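Side-chain contacts in adenosine deaminase (Burkholderia ambifaria, PDB 4GXW), which probably removes the amino group from adenosine, adenine or a related purine by hydrolysis at a zinc site in a TIM barrel: residues F116-G121 with G186-E191; I128-A133 with V171-A176; A176-E181 with A209-T214. One frame throughout, in Å; residues are numbered along the deposited sequence.

Contact 1. Residues F116-G121 with G186-E191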
ATOM      1  N   PHE A 116       0.972   2.752   6.186  1.00  7.68           N
ATOM      2  CA  PHE A 116       2.227   2.494   6.888  1.00  7.71           C
ATOM      3  C   PHE A 116       2.963   3.785   7.259  1.00  8.04           C
ATOM      4  O   PHE A 116       3.040   4.726   6.461  1.00  8.79           O
ATOM      5  CB  PHE A 116       3.166   1.677   5.999  1.00  7.71           C
ATOM      6  CG  PHE A 116       2.631   0.324   5.579  1.00  7.76           C
ATOM      7  CD1 PHE A 116       2.085  -0.557   6.499  1.00  9.05           C
ATOM      8  CD2 PHE A 116       2.669  -0.059   4.243  1.00 10.17           C
ATOM      9  CE1 PHE A 116       1.605  -1.803   6.092  1.00 10.05           C
ATOM     10  CE2 PHE A 116       2.189  -1.309   3.842  1.00  9.62           C
ATOM     11  CZ  PHE A 116       1.656  -2.173   4.777  1.00 10.84           C
ATOM     12  N   TRP A 117       3.541   3.800   8.458  1.00  7.76           N
ATOM     13  CA  TRP A 117       4.379   4.906   8.917  1.00  7.59           C
ATOM     14  C   TRP A 117       5.523   4.296   9.706  1.00  9.37           C
ATOM     15  O   TRP A 117       5.284   3.418  10.537  1.00 10.18           O
ATOM     16  CB  TRP A 117       3.571   5.847   9.815  1.00  9.16           C
ATOM     17  CG  TRP A 117       4.395   6.711  10.744  1.00  7.80           C
ATOM     18  CD1 TRP A 117       5.354   7.630  10.394  1.00  8.43           C
ATOM     19  CD2 TRP A 117       4.319   6.746  12.178  1.00  8.21           C
ATOM     20  NE1 TRP A 117       5.877   8.229  11.528  1.00  8.49           N
ATOM     21  CE2 TRP A 117       5.245   7.709  12.629  1.00  8.13           C
ATOM     22  CE3 TRP A 117       3.536   6.067  13.119  1.00  8.93           C
ATOM     23  CZ2 TRP A 117       5.432   7.982  13.981  1.00  9.10           C
ATOM     24  CZ3 TRP A 117       3.712   6.351  14.454  1.00  8.64           C
ATOM     25  CH2 TRP A 117       4.652   7.302  14.874  1.00  9.30           C
ATOM     26  N   ASN A 118       6.755   4.733   9.442  1.00  8.71           N
ATOM     27  CA  ASN A 118       7.918   4.241  10.190  1.00  9.91           C
ATOM     28  C   ASN A 118       8.268   5.142  11.373  1.00  9.68           C
ATOM     29  O   ASN A 118       8.847   6.214  11.203  1.00 10.12           O
ATOM     30  CB  ASN A 118       9.149   4.117   9.291  1.00 12.67           C
ATOM     31  CG  ASN A 118       8.919   3.242   8.086  1.00 12.70           C
ATOM     32  OD1 ASN A 118       8.640   3.751   6.994  1.00 13.97           O
ATOM     33  ND2 ASN A 118       9.060   1.921   8.257  1.00 10.72           N
ATOM     34  N   PRO A 119       7.926   4.704  12.590  1.00  7.81           N
ATOM     35  CA  PRO A 119       8.241   5.546  13.754  1.00  8.92           C
ATOM     36  C   PRO A 119       9.728   5.693  14.050  1.00  8.73           C
ATOM     37  O   PRO A 119      10.110   6.683  14.670  1.00  9.55           O
ATOM     38  CB  PRO A 119       7.568   4.820  14.921  1.00 11.92           C
ATOM     39  CG  PRO A 119       6.675   3.797  14.318  1.00 15.17           C
ATOM     40  CD  PRO A 119       7.202   3.476  12.957  1.00 10.00           C
ATOM     41  N   THR A 120      10.548   4.727  13.639  1.00  9.05           N
ATOM     42  CA  THR A 120      11.977   4.814  13.918  1.00  8.99           C
ATOM     43  C   THR A 120      12.583   6.079  13.315  1.00  8.39           C
ATOM     44  O   THR A 120      13.265   6.843  14.008  1.00  9.69           O
ATOM     45  CB  THR A 120      12.735   3.568  13.429  1.00 10.06           C
ATOM     46  OG1 THR A 120      12.172   2.403  14.037  1.00 10.22           O
ATOM     47  CG2 THR A 120      14.212   3.660  13.776  1.00 12.11           C
ATOM     48  N   GLY A 121      12.316   6.321  12.036  1.00  9.08           N
ATOM     49  CA  GLY A 121      12.785   7.534  11.387  1.00 10.13           C
ATOM     50  C   GLY A 121      12.264   8.791  12.064  1.00  9.43           C
ATOM     51  O   GLY A 121      13.007   9.745  12.280  1.00 10.13           O
ATOM     52  N   GLY A 186       3.789  -3.571  10.606  1.00  8.07           N
ATOM     53  CA  GLY A 186       4.320  -4.096   9.362  1.00  8.52           C
ATOM     54  C   GLY A 186       5.844  -4.046   9.375  1.00  7.13           C
ATOM     55  O   GLY A 186       6.452  -3.694  10.397  1.00  7.35           O
ATOM     56  N   ILE A 187       6.469  -4.414   8.257  1.00  7.18           N
ATOM     57  CA  ILE A 187       7.920  -4.297   8.101  1.00  8.87           C
ATOM     58  C   ILE A 187       8.223  -3.949   6.650  1.00  8.22           C
ATOM     59  O   ILE A 187       7.662  -4.552   5.733  1.00  7.76           O
ATOM     60  CB  ILE A 187       8.680  -5.577   8.555  1.00  8.35           C
ATOM     61  CG1 ILE A 187      10.188  -5.344   8.518  1.00  8.90           C
ATOM     62  CG2 ILE A 187       8.319  -6.797   7.701  1.00  8.25           C
ATOM     63  CD1 ILE A 187      10.978  -6.417   9.262  1.00  9.83           C
ATOM     64  N   ASP A 188       9.079  -2.957   6.444  1.00  8.34           N
ATOM     65  CA  ASP A 188       9.415  -2.518   5.094  1.00  8.55           C
ATOM     66  C   ASP A 188      10.840  -1.959   5.018  1.00  7.99           C
ATOM     67  O   ASP A 188      11.657  -2.228   5.904  1.00  8.84           O
ATOM     68  CB  ASP A 188       8.354  -1.543   4.553  1.00  8.59           C
ATOM     69  CG  ASP A 188       8.105  -0.357   5.473  1.00 11.74           C
ATOM     70  OD1 ASP A 188       9.072   0.260   5.954  1.00 15.16           O
ATOM     71  OD2 ASP A 188       6.921  -0.030   5.721  1.00 12.35           O
ATOM     72  N   TYR A 189      11.109  -1.170   3.980  1.00  8.70           N
ATOM     73  CA  TYR A 189      12.451  -0.776   3.535  1.00  8.79           C
ATOM     74  C   TYR A 189      13.176  -1.941   2.837  1.00  8.90           C
ATOM     75  O   TYR A 189      12.527  -2.934   2.491  1.00 10.82           O
ATOM     76  CB  TYR A 189      13.256  -0.055   4.623  1.00  9.86           C
ATOM     77  CG  TYR A 189      12.900   1.421   4.768  1.00  9.17           C
ATOM     78  CD1 TYR A 189      13.337   2.345   3.827  1.00 11.60           C
ATOM     79  CD2 TYR A 189      12.148   1.891   5.837  1.00 11.54           C
ATOM     80  CE1 TYR A 189      13.039   3.687   3.940  1.00 14.17           C
ATOM     81  CE2 TYR A 189      11.850   3.257   5.961  1.00 13.40           C
ATOM     82  CZ  TYR A 189      12.295   4.139   4.993  1.00 13.12           C
ATOM     83  OH  TYR A 189      12.037   5.494   5.082  1.00 15.23           O
ATOM     84  N   ARG A 190      14.481  -1.837   2.588  1.00  9.95           N
ATOM     85  CA  ARG A 190      15.121  -2.782   1.669  1.00 10.90           C
ATOM     86  C   ARG A 190      15.186  -4.194   2.247  1.00  9.84           C
ATOM     87  O   ARG A 190      15.754  -4.401   3.311  1.00 10.34           O
ATOM     88  CB  ARG A 190      16.515  -2.294   1.265  1.00 13.62           C
ATOM     89  CG  ARG A 190      17.152  -3.070   0.111  1.00 17.72           C
ATOM     90  CD  ARG A 190      18.497  -2.466  -0.300  1.00 22.03           C
ATOM     91  NE  ARG A 190      19.161  -3.237  -1.353  1.00 29.06           N
ATOM     92  CZ  ARG A 190      20.183  -4.063  -1.148  1.00 33.39           C
ATOM     93  NH1 ARG A 190      20.724  -4.725  -2.166  1.00 33.11           N
ATOM     94  NH2 ARG A 190      20.666  -4.231   0.078  1.00 34.46           N
ATOM     95  N   GLU A 191      14.600  -5.156   1.537  1.00  9.67           N
ATOM     96  CA  GLU A 191      14.482  -6.526   2.040  1.00  8.45           C
ATOM     97  C   GLU A 191      15.803  -7.301   1.957  1.00  8.75           C
ATOM     98  O   GLU A 191      16.080  -8.175   2.792  1.00  9.19           O
ATOM     99  CB  GLU A 191      13.355  -7.262   1.288  1.00  8.78           C
ATOM    100  CG  GLU A 191      12.936  -8.587   1.893  1.00  8.87           C
ATOM    101  CD  GLU A 191      11.749  -9.225   1.181  1.00  9.22           C
ATOM    102  OE1 GLU A 191      11.118  -8.559   0.321  1.00  9.59           O
ATOM    103  OE2 GLU A 191      11.460 -10.409   1.473  1.00  9.03           O
TER
HETATM  104  O   HOH W   1       6.333   2.563   5.988  1.00 13.47           O
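Asn118 and Asp188 meet at the C-terminal mouth of the TIM barrel, where strands 110-117 and 184-188 run out on either side of strand 151-159. Asn118 sits just before helix 119-126. Its CB points toward 186-191, and chi1 of -56°, with CG beside the backbone N, brings the amide up to both Asp188 and Tyr189. CG comes next to the Tyr189 ring, 3.6 Å from its CE2, and the amide plane is turned about 45° to that ring. Beyond CG the two branches part. OD1 lies 3.4 Å from Tyr189 CE2 and accepts a hydrogen bond from a water. ND2 gives a nearly straight hydrogen bond to Asp188 OD1 (2.8 Å), reaching it on the syn side; a second bond from ND2 goes to the backbone O of Ser157 on the intervening strand. With both ends engaged, the amide's rotation is well defined.

Asp188 also packs against His37, a zinc ligand, so Asn118 holds a carboxylate at the edge of the metal site. Phe116 CB lies 4.1 Å from Asp188 OD2, and its ring meets those of the zinc ligands His35, His37 and His216. The water closes the circuit, donating to Asn118 OD1 at 2.8 Å and to Asp188 OD2 at 2.7 Å.

Contact 2. Residues I128-A133 with V171-A176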
ATOM      1  N   ILE A 128      11.120  13.679  16.728  1.00  9.50           N
ATOM      2  CA  ILE A 128       9.772  13.936  17.222  1.00 10.37           C
ATOM      3  C   ILE A 128       9.346  12.759  18.091  1.00  9.66           C
ATOM      4  O   ILE A 128       9.324  11.622  17.626  1.00 10.65           O
ATOM      5  CB  ILE A 128       8.778  14.090  16.063  1.00 10.52           C
ATOM      6  CG1 ILE A 128       9.193  15.260  15.161  1.00 12.77           C
ATOM      7  CG2 ILE A 128       7.368  14.299  16.595  1.00 13.65           C
ATOM      8  CD1 ILE A 128       8.378  15.366  13.880  1.00 14.67           C
ATOM      9  N   PRO A 129       9.035  13.016  19.368  1.00  9.80           N
ATOM     10  CA  PRO A 129       8.666  11.914  20.265  1.00 11.05           C
ATOM     11  C   PRO A 129       7.485  11.099  19.742  1.00  9.95           C
ATOM     12  O   PRO A 129       6.553  11.667  19.142  1.00  9.27           O
ATOM     13  CB  PRO A 129       8.280  12.637  21.560  1.00 11.62           C
ATOM     14  CG  PRO A 129       9.092  13.898  21.531  1.00 15.25           C
ATOM     15  CD  PRO A 129       9.129  14.306  20.077  1.00 11.12           C
ATOM     16  N   TYR A 130       7.543   9.783  19.957  1.00  9.04           N
ATOM     17  CA  TYR A 130       6.514   8.873  19.465  1.00  8.54           C
ATOM     18  C   TYR A 130       5.106   9.352  19.825  1.00  9.72           C
ATOM     19  O   TYR A 130       4.218   9.393  18.976  1.00  8.92           O
ATOM     20  CB  TYR A 130       6.699   7.433  19.994  1.00  9.32           C
ATOM     21  CG  TYR A 130       5.681   6.514  19.376  1.00  8.69           C
ATOM     22  CD1 TYR A 130       4.423   6.345  19.947  1.00 10.17           C
ATOM     23  CD2 TYR A 130       5.946   5.866  18.179  1.00  9.99           C
ATOM     24  CE1 TYR A 130       3.466   5.554  19.356  1.00  8.87           C
ATOM     25  CE2 TYR A 130       4.997   5.064  17.575  1.00  8.80           C
ATOM     26  CZ  TYR A 130       3.755   4.915  18.159  1.00  8.52           C
ATOM     27  OH  TYR A 130       2.815   4.121  17.536  1.00  9.97           O
ATOM     28  N   ALA A 131       4.899   9.667  21.099  1.00  8.88           N
ATOM     29  CA  ALA A 131       3.564  10.004  21.590  1.00  9.39           C
ATOM     30  C   ALA A 131       2.963  11.182  20.832  1.00  9.10           C
ATOM     31  O   ALA A 131       1.783  11.176  20.481  1.00  9.69           O
ATOM     32  CB  ALA A 131       3.601  10.292  23.086  1.00 10.65           C
ATOM     33  N   ASP A 132       3.788  12.190  20.568  1.00  8.98           N
ATOM     34  CA  ASP A 132       3.334  13.366  19.832  1.00 10.21           C
ATOM     35  C   ASP A 132       3.097  13.063  18.362  1.00  9.50           C
ATOM     36  O   ASP A 132       2.146  13.555  17.765  1.00  9.70           O
ATOM     37  CB  ASP A 132       4.339  14.508  19.983  1.00 11.99           C
ATOM     38  CG  ASP A 132       4.529  14.921  21.421  1.00 12.54           C
ATOM     39  OD1 ASP A 132       3.524  14.927  22.166  1.00 14.43           O
ATOM     40  OD2 ASP A 132       5.672  15.239  21.804  1.00 13.46           O
ATOM     41  N   ALA A 133       3.969  12.244  17.782  1.00  9.82           N
ATOM     42  CA  ALA A 133       3.828  11.878  16.377  1.00  9.42           C
ATOM     43  C   ALA A 133       2.549  11.074  16.148  1.00  9.25           C
ATOM     44  O   ALA A 133       1.771  11.366  15.235  1.00  9.29           O
ATOM     45  CB  ALA A 133       5.043  11.097  15.910  1.00  9.78           C
ATOM     46  N   VAL A 171       6.923  -1.597  19.215  1.00 10.44           N
ATOM     47  CA  VAL A 171       5.841  -2.262  19.919  1.00 10.26           C
ATOM     48  C   VAL A 171       5.694  -1.687  21.331  1.00  9.68           C
ATOM     49  O   VAL A 171       4.574  -1.478  21.805  1.00 10.37           O
ATOM     50  CB  VAL A 171       5.998  -3.798  19.936  1.00 11.90           C
ATOM     51  CG1 VAL A 171       4.802  -4.440  20.611  1.00 12.70           C
ATOM     52  CG2 VAL A 171       6.129  -4.330  18.510  1.00 13.86           C
ATOM     53  N   ASP A 172       6.825  -1.404  21.985  1.00 10.93           N
ATOM     54  CA  ASP A 172       6.810  -0.738  23.294  1.00 11.24           C
ATOM     55  C   ASP A 172       6.066   0.606  23.210  1.00 11.57           C
ATOM     56  O   ASP A 172       5.210   0.918  24.041  1.00 11.41           O
ATOM     57  CB  ASP A 172       8.241  -0.510  23.820  1.00 12.47           C
ATOM     58  CG  ASP A 172       8.947  -1.797  24.228  1.00 18.23           C
ATOM     59  OD1 ASP A 172       8.266  -2.807  24.511  1.00 17.37           O
ATOM     60  OD2 ASP A 172      10.197  -1.786  24.291  1.00 21.86           O
ATOM     61  N   TRP A 173       6.400   1.402  22.200  1.00 10.61           N
ATOM     62  CA  TRP A 173       5.722   2.681  21.998  1.00 11.08           C
ATOM     63  C   TRP A 173       4.223   2.503  21.804  1.00  9.39           C
ATOM     64  O   TRP A 173       3.425   3.256  22.365  1.00 10.31           O
ATOM     65  CB  TRP A 173       6.309   3.416  20.792  1.00 12.21           C
ATOM     66  CG  TRP A 173       7.620   4.074  21.057  1.00 12.37           C
ATOM     67  CD1 TRP A 173       8.021   4.669  22.221  1.00 15.21           C
ATOM     68  CD2 TRP A 173       8.707   4.217  20.134  1.00 11.59           C
ATOM     69  NE1 TRP A 173       9.294   5.171  22.074  1.00 17.71           N
ATOM     70  CE2 TRP A 173       9.737   4.899  20.804  1.00 14.77           C
ATOM     71  CE3 TRP A 173       8.902   3.838  18.805  1.00 12.51           C
ATOM     72  CZ2 TRP A 173      10.951   5.207  20.188  1.00 18.08           C
ATOM     73  CZ3 TRP A 173      10.107   4.146  18.196  1.00 13.07           C
ATOM     74  CH2 TRP A 173      11.118   4.811  18.891  1.00 14.18           C
ATOM     75  N   MET A 174       3.848   1.514  21.000  1.00  8.93           N
ATOM     76  CA  MET A 174       2.438   1.265  20.696  1.00  9.40           C
ATOM     77  C   MET A 174       1.655   0.881  21.945  1.00 10.49           C
ATOM     78  O   MET A 174       0.547   1.369  22.157  1.00 11.64           O
ATOM     79  CB  MET A 174       2.292   0.190  19.618  1.00  9.85           C
ATOM     80  CG  MET A 174       2.767   0.653  18.237  1.00 11.11           C
ATOM     81  SD  MET A 174       2.914  -0.691  17.053  1.00 10.54           S
ATOM     82  CE  MET A 174       1.205  -1.225  16.904  1.00 12.42           C
ATOM     83  N   LYS A 175       2.243   0.016  22.769  1.00 10.60           N
ATOM     84  CA  LYS A 175       1.620  -0.394  24.025  1.00 12.03           C
ATOM     85  C   LYS A 175       1.397   0.771  24.987  1.00 12.54           C
ATOM     86  O   LYS A 175       0.426   0.775  25.748  1.00 14.46           O
ATOM     87  CB  LYS A 175       2.470  -1.468  24.713  1.00 12.34           C
ATOM     88  CG  LYS A 175       2.360  -2.834  24.061  1.00 14.54           C
ATOM     89  CD  LYS A 175       3.160  -3.901  24.808  1.00 18.33           C
ATOM     90  CE  LYS A 175       4.640  -3.836  24.464  1.00 23.36           C
ATOM     91  NZ  LYS A 175       5.379  -5.071  24.899  1.00 26.42           N
ATOM     92  N   ALA A 176       2.304   1.748  24.953  1.00 11.97           N
ATOM     93  CA  ALA A 176       2.256   2.904  25.842  1.00 13.26           C
ATOM     94  C   ALA A 176       1.307   3.985  25.331  1.00 13.52           C
ATOM     95  O   ALA A 176       1.022   4.957  26.039  1.00 16.34           O
ATOM     96  CB  ALA A 176       3.667   3.479  26.023  1.00 14.49           C
TER
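The rings of Tyr130 and Trp173 lie nearly parallel, their planes only 12° apart, but they are slid so far along each other that they barely overlap. The slide puts a methylene over each ring instead. Trp173 CB stands above the middle of the Tyr130 ring, 3.5 Å from its centroid, and Tyr130 CB sits 3.7 Å from the centroid of the five-membered ring of Trp173. Each residue therefore gives a CH-pi contact and receives one. Tyr130 swings its ring away from its own backbone N (chi1 -176°), which lays it across the neighbouring helix, whereas the Trp173 indole folds back beside its backbone N.

The pair joins the first turn of helix 130-148 to the last turns of helix 164-176, on the outer helical layer of the barrel. Trp173 also packs on Val123 of helix 119-126, while the Tyr130 ring reaches inward to Trp117 and Pro156. At the far end of the ring, Tyr130 OH is 3.5 Å from Met174 CG; this is packing, and the hydroxyl's polar partner is Gln134 OE1, one turn along its own helix.

No hydrogen bond crosses between the two segments. What holds them is dispersion and the weak attraction of C-H groups for ring faces, an attraction that would be only weakly directional.

Contact 3. Residues A176-E181 with A209-T214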
ATOM      1  N   ALA A 176       2.304   1.748  24.953  1.00 11.97           N
ATOM      2  CA  ALA A 176       2.256   2.904  25.842  1.00 13.26           C
ATOM      3  C   ALA A 176       1.307   3.985  25.331  1.00 13.52           C
ATOM      4  O   ALA A 176       1.022   4.957  26.039  1.00 16.34           O
ATOM      5  CB  ALA A 176       3.667   3.479  26.023  1.00 14.49           C
ATOM      6  N   ASN A 177       0.838   3.824  24.096  1.00 12.94           N
ATOM      7  CA  ASN A 177      -0.004   4.825  23.448  1.00 12.73           C
ATOM      8  C   ASN A 177      -1.163   4.193  22.694  1.00 13.72           C
ATOM      9  O   ASN A 177      -1.349   4.455  21.510  1.00 15.97           O
ATOM     10  CB  ASN A 177       0.818   5.649  22.454  1.00 15.01           C
ATOM     11  CG  ASN A 177       1.870   6.493  23.126  1.00 17.80           C
ATOM     12  OD1 ASN A 177       1.597   7.622  23.552  1.00 20.42           O
ATOM     13  ND2 ASN A 177       3.085   5.963  23.225  1.00 13.00           N
ATOM     14  N   ARG A 178      -1.942   3.356  23.366  1.00 12.85           N
ATOM     15  CA  ARG A 178      -2.989   2.624  22.664  1.00 13.68           C
ATOM     16  C   ARG A 178      -4.065   3.558  22.128  1.00 14.15           C
ATOM     17  O   ARG A 178      -4.457   4.527  22.782  1.00 15.28           O
ATOM     18  CB  ARG A 178      -3.605   1.541  23.550  1.00 16.41           C
ATOM     19  CG  ARG A 178      -2.686   0.347  23.784  1.00 14.22           C
ATOM     20  CD  ARG A 178      -3.401  -0.741  24.579  1.00 16.29           C
ATOM     21  NE  ARG A 178      -2.558  -1.906  24.837  1.00 17.23           N
ATOM     22  CZ  ARG A 178      -2.450  -2.952  24.022  1.00 16.61           C
ATOM     23  NH1 ARG A 178      -3.131  -2.984  22.887  1.00 18.50           N
ATOM     24  NH2 ARG A 178      -1.661  -3.967  24.342  1.00 20.31           N
ATOM     25  N   ALA A 179      -4.520   3.268  20.915  1.00 13.40           N
ATOM     26  CA  ALA A 179      -5.585   4.030  20.285  1.00 12.75           C
ATOM     27  C   ALA A 179      -6.298   3.105  19.323  1.00 13.82           C
ATOM     28  O   ALA A 179      -5.660   2.266  18.687  1.00 13.96           O
ATOM     29  CB  ALA A 179      -5.019   5.230  19.542  1.00 14.72           C
ATOM     30  N   ASP A 180      -7.613   3.264  19.206  1.00 14.36           N
ATOM     31  CA  ASP A 180      -8.399   2.409  18.323  1.00 16.81           C
ATOM     32  C   ASP A 180      -7.923   2.475  16.875  1.00 13.76           C
ATOM     33  O   ASP A 180      -8.047   1.507  16.128  1.00 18.02           O
ATOM     34  CB  ASP A 180      -9.886   2.766  18.399  1.00 19.85           C
ATOM     35  CG  ASP A 180     -10.522   2.362  19.719  1.00 27.57           C
ATOM     36  OD1 ASP A 180      -9.864   1.659  20.518  1.00 27.22           O
ATOM     37  OD2 ASP A 180     -11.686   2.745  19.954  1.00 31.21           O
ATOM     38  N   GLU A 181      -7.368   3.620  16.487  1.00 10.90           N
ATOM     39  CA  GLU A 181      -6.869   3.820  15.129  1.00 12.45           C
ATOM     40  C   GLU A 181      -5.626   2.999  14.790  1.00  9.98           C
ATOM     41  O   GLU A 181      -5.333   2.779  13.611  1.00 13.33           O
ATOM     42  CB  GLU A 181      -6.549   5.298  14.902  1.00 13.92           C
ATOM     43  CG  GLU A 181      -7.760   6.181  14.674  1.00 16.75           C
ATOM     44  CD  GLU A 181      -8.471   6.585  15.953  1.00 15.67           C
ATOM     45  OE1 GLU A 181      -7.975   6.289  17.070  1.00 14.14           O
ATOM     46  OE2 GLU A 181      -9.544   7.214  15.841  1.00 15.83           O
ATOM     47  N   ALA A 209       0.644  -8.495  22.443  1.00 10.49           N
ATOM     48  CA  ALA A 209      -0.010  -7.255  22.846  1.00 10.96           C
ATOM     49  C   ALA A 209      -1.374  -7.094  22.174  1.00 10.84           C
ATOM     50  O   ALA A 209      -2.037  -6.071  22.361  1.00 13.39           O
ATOM     51  CB  ALA A 209       0.884  -6.059  22.521  1.00 11.64           C
ATOM     52  N   GLY A 210      -1.781  -8.085  21.386  1.00 10.07           N
ATOM     53  CA  GLY A 210      -3.087  -8.066  20.744  1.00 11.86           C
ATOM     54  C   GLY A 210      -3.131  -7.387  19.387  1.00 12.02           C
ATOM     55  O   GLY A 210      -4.211  -7.183  18.833  1.00 14.42           O
ATOM     56  N   PHE A 211      -1.971  -7.044  18.839  1.00  9.80           N
ATOM     57  CA  PHE A 211      -1.931  -6.385  17.536  1.00 10.49           C
ATOM     58  C   PHE A 211      -1.943  -7.379  16.389  1.00  9.97           C
ATOM     59  O   PHE A 211      -1.426  -8.493  16.509  1.00 11.30           O
ATOM     60  CB  PHE A 211      -0.696  -5.484  17.440  1.00 11.03           C
ATOM     61  CG  PHE A 211      -0.751  -4.294  18.354  1.00  9.77           C
ATOM     62  CD1 PHE A 211      -1.685  -3.286  18.145  1.00 12.01           C
ATOM     63  CD2 PHE A 211       0.113  -4.187  19.436  1.00 12.79           C
ATOM     64  CE1 PHE A 211      -1.748  -2.191  19.004  1.00 11.91           C
ATOM     65  CE2 PHE A 211       0.056  -3.095  20.294  1.00 12.35           C
ATOM     66  CZ  PHE A 211      -0.878  -2.102  20.082  1.00 11.93           C
ATOM     67  N   ARG A 212      -2.533  -6.964  15.271  1.00  9.12           N
ATOM     68  CA  ARG A 212      -2.382  -7.707  14.023  1.00  8.54           C
ATOM     69  C   ARG A 212      -1.019  -7.405  13.422  1.00  8.64           C
ATOM     70  O   ARG A 212      -0.350  -6.439  13.827  1.00  9.30           O
ATOM     71  CB  ARG A 212      -3.488  -7.351  13.038  1.00 11.03           C
ATOM     72  CG  ARG A 212      -4.851  -7.902  13.435  1.00 15.71           C
ATOM     73  CD  ARG A 212      -5.858  -7.380  12.466  1.00 20.39           C
ATOM     74  NE  ARG A 212      -7.160  -8.032  12.441  1.00 22.28           N
ATOM     75  CZ  ARG A 212      -8.285  -7.447  12.837  1.00 26.07           C
ATOM     76  NH1 ARG A 212      -8.257  -6.214  13.324  1.00 22.79           N
ATOM     77  NH2 ARG A 212      -9.436  -8.099  12.759  1.00 29.41           N
ATOM     78  N   THR A 213      -0.573  -8.244  12.491  1.00  7.47           N
ATOM     79  CA  THR A 213       0.710  -8.027  11.853  1.00  9.62           C
ATOM     80  C   THR A 213       0.651  -8.327  10.361  1.00  7.42           C
ATOM     81  O   THR A 213      -0.117  -9.173   9.895  1.00  8.58           O
ATOM     82  CB  THR A 213       1.865  -8.859  12.504  1.00  8.34           C
ATOM     83  OG1 THR A 213       1.758 -10.232  12.140  1.00 10.74           O
ATOM     84  CG2 THR A 213       1.915  -8.734  14.028  1.00  9.19           C
ATOM     85  N   THR A 214       1.498  -7.625   9.631  1.00  6.81           N
ATOM     86  CA  THR A 214       1.697  -7.854   8.207  1.00  6.73           C
ATOM     87  C   THR A 214       3.195  -7.719   7.930  1.00  7.13           C
ATOM     88  O   THR A 214       3.956  -7.319   8.815  1.00  7.87           O
ATOM     89  CB  THR A 214       0.855  -6.887   7.334  1.00  7.69           C
ATOM     90  OG1 THR A 214       0.971  -7.257   5.951  1.00  8.22           O
ATOM     91  CG2 THR A 214       1.283  -5.440   7.532  1.00  8.88           C
TER
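Ala209 O is gripped by both terminal nitrogens of Arg178. The stronger bond comes from NH2, 2.9 Å from Ala209 O with an N-H...O angle of 160°; it lies in the carbonyl plane and uses a lone pair of the oxygen. NH1 adds a weak, more bent bond to the same Ala209 O at 3.3 Å. The oxygen lies close to the guanidinium plane, at its edge, so a single acceptor is shared by the two N-H groups.

Arg178 comes from the loop between helix 164-176 and strand 184-188. Its chain is extended from CG to NE, with chi2 and chi3 both close to 180°, and this length lets it span a gap across which the backbones stay well apart. NH2 also passes 3.8 Å from Ala209 CB. On the other branch, NH1 approaches the Phe211 ring at CZ, 3.7 Å away, with the ring and guanidinium planes almost parallel, 9° apart.

Ala209 follows helix 200-208, and the turn is finished by a Schellman motif at Gly210, whose positive phi redirects the chain into strand 212-217. Lys175 and Met174 of helix 164-176 pack on Ala209 and Phe211 respectively. The contact thus joins two connections at the N-terminal end of the barrel strands, far from the zinc.

A carbonyl at the C-terminal end of a helix usually carries extra negative potential, so the positive guanidinium probably suits this place electrostatically as well as by hydrogen bonding. Because the contact lies at the surface, solvent would be expected to temper that attraction.

How the contacts relate
Going along the chain, 116-121 comes first, at the end of strand 110-117. Segment 128-133 follows, and the loop it starts is closed at 171-176 by contact 2, nested wholly within the longer loop of contact 1. Before that longer loop closes at 186-191, contact 3 opens at 176-181, sharing Ala176 with contact 2; it closes at 209-214, so contacts 1 and 3 cross. Contact 1 ties strand ends at the zinc-bearing mouth, contact 2 joins outer helices, and contact 3 links loops at the opposite end of the barrel. Thr214 packs on Phe116 and Gly186 between contacts 1 and 3, and Asn177 on Tyr130 and Ala131 between contacts 2 and 3.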